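Local structure of putative potassium transport protein (4XTT) at the interface of chains A and B. The protein binds the second messenger cyclic di-AMP through its RCK C (TrkA-C) domain and probably regulates potassium uptake as the cytosolic subunit of a Ktr transporter. Sequence-based numbering; all coordinates share one arbitrary frame. Chains: chain A/B, Putative potassium transport protein.

The interface of chains A and B. Residues chain A 2-3, 5-6, 17; chain B 5, 8-9, 12.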
loop_
_atom_site.group_PDB
_atom_site.type_symbol
_atom_site.label_atom_id
_atom_site.label_comp_id
_atom_site.label_asym_id
_atom_site.label_seq_id
_atom_site.Cartn_x
_atom_site.Cartn_y
_atom_site.Cartn_z
ATOM N N SER A 2 6.842 10.708 -4.194
ATOM C CA SER A 2 5.513 10.214 -3.935
ATOM C C SER A 2 4.675 10.340 -5.199
ATOM O O SER A 2 3.605 9.777 -5.294
ATOM C CB SER A 2 4.911 10.967 -2.757
ATOM O OG SER A 2 3.868 11.830 -3.097
ATOM N N ALA A 3 5.209 11.077 -6.162
ATOM C CA ALA A 3 4.609 11.346 -7.438
ATOM C C ALA A 3 5.108 10.363 -8.440
ATOM O O ALA A 3 4.456 10.096 -9.411
ATOM C CB ALA A 3 4.970 12.742 -7.872
ATOM N N VAL A 5 5.110 7.544 -7.827
ATOM C CA VAL A 5 4.095 6.510 -7.702
ATOM C C VAL A 5 2.904 6.938 -8.529
ATOM O O VAL A 5 2.313 6.147 -9.258
ATOM C CB VAL A 5 3.637 6.303 -6.244
ATOM C CG1 VAL A 5 2.396 5.415 -6.202
ATOM C CG2 VAL A 5 4.768 5.728 -5.397
ATOM N N LEU A 6 2.568 8.216 -8.425
ATOM C CA LEU A 6 1.419 8.749 -9.135
ATOM C C LEU A 6 1.697 8.876 -10.630
ATOM O O LEU A 6 0.799 8.703 -11.449
ATOM C CB LEU A 6 1.009 10.090 -8.525
ATOM C CG LEU A 6 -0.183 10.831 -9.127
ATOM C CD1 LEU A 6 -1.397 9.917 -9.262
ATOM C CD2 LEU A 6 -0.522 11.991 -8.209
ATOM N N ILE A 17 -5.189 3.368 -9.218
ATOM C CA ILE A 17 -5.673 3.539 -7.848
ATOM C C ILE A 17 -7.173 3.772 -7.848
ATOM O O ILE A 17 -7.694 4.611 -8.576
ATOM C CB ILE A 17 -5.004 4.711 -7.108
ATOM C CG1 ILE A 17 -3.579 4.351 -6.726
ATOM C CG2 ILE A 17 -5.703 4.985 -5.795
ATOM C CD1 ILE A 17 -2.918 5.386 -5.824
ATOM N N VAL B 5 -7.404 10.182 -7.169
ATOM C CA VAL B 5 -6.098 10.814 -7.333
ATOM C C VAL B 5 -5.939 11.945 -6.335
ATOM O O VAL B 5 -4.879 12.127 -5.738
ATOM C CB VAL B 5 -5.914 11.372 -8.773
ATOM C CG1 VAL B 5 -4.691 12.273 -8.868
ATOM C CG2 VAL B 5 -5.840 10.242 -9.774
ATOM N N TYR B 8 -5.226 10.744 -2.900
ATOM C CA TYR B 8 -3.824 10.363 -2.801
ATOM C C TYR B 8 -2.950 11.599 -2.570
ATOM O O TYR B 8 -2.078 11.586 -1.698
ATOM C CB TYR B 8 -3.359 9.639 -4.062
ATOM C CG TYR B 8 -1.870 9.333 -4.071
ATOM C CD1 TYR B 8 -1.367 8.198 -3.443
ATOM C CD2 TYR B 8 -0.966 10.197 -4.676
ATOM C CE1 TYR B 8 -0.011 7.920 -3.447
ATOM C CE2 TYR B 8 0.392 9.929 -4.678
ATOM C CZ TYR B 8 0.865 8.790 -4.063
ATOM O OH TYR B 8 2.222 8.529 -4.068
ATOM N N LEU B 9 -3.184 12.659 -3.353
ATOM C CA LEU B 9 -2.392 13.882 -3.225
ATOM C C LEU B 9 -2.588 14.499 -1.852
ATOM O O LEU B 9 -1.640 15.000 -1.251
ATOM C CB LEU B 9 -2.746 14.906 -4.300
ATOM C CG LEU B 9 -2.378 14.619 -5.759
ATOM C CD1 LEU B 9 -3.111 15.569 -6.683
ATOM C CD2 LEU B 9 -0.879 14.739 -5.976
ATOM N N ALA B 12 -0.695 12.277 0.536
ATOM C CA ALA B 12 0.752 12.374 0.400
ATOM C C ALA B 12 1.250 13.647 1.051
ATOM O O ALA B 12 2.441 13.792 1.322
ATOM C CB ALA B 12 1.151 12.336 -1.056
#
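Two copies of the N-terminal helix of the RCK C domain, A 3-11 and B 3-12, pack against each other here, with the ring of B:Tyr8 turning one side toward both A:Leu6 and the strand residue A:Ile17. CG of B:Tyr8 points away from its own backbone N (chi1 175°), which carries the ring across the contact, and chi2 of 84° sets the ring plane nearly square to the plane of CA, CB and CG. CB of A:Leu6 lies below the rim at CE2, 3.9 Å away, the two side chains running antiparallel. On the same side of the ring plane, at the opposite rim, the CD1 methyl of A:Ile17 approaches CD1 at 4.0 Å, the isoleucine lying crosswise to the tyrosine. The phenol oxygen OH lies 3.4 Å from CB of A:Val5 and also faces the backbone carbonyl O of A:Ser2, which sits in the ring plane at its edge; that last approach is modelled too close for its length to be trusted. With CG of A:Leu6 opposite its backbone N (chi1 180°), its two methyls reach helix B: CD2 touches CD2 of B:Leu9 at 3.6 Å, while CD1 meets CG1 of B:Val5 at 4.1 Å. Near the start of helix A, the hydroxyl OG of A:Ser2 lies 3.4 Å from the CB methyl of B:Ala12. This largely apolar patch joins the two copies in the deposited assembly and probably helps hold the RCK C domains together as a dimer.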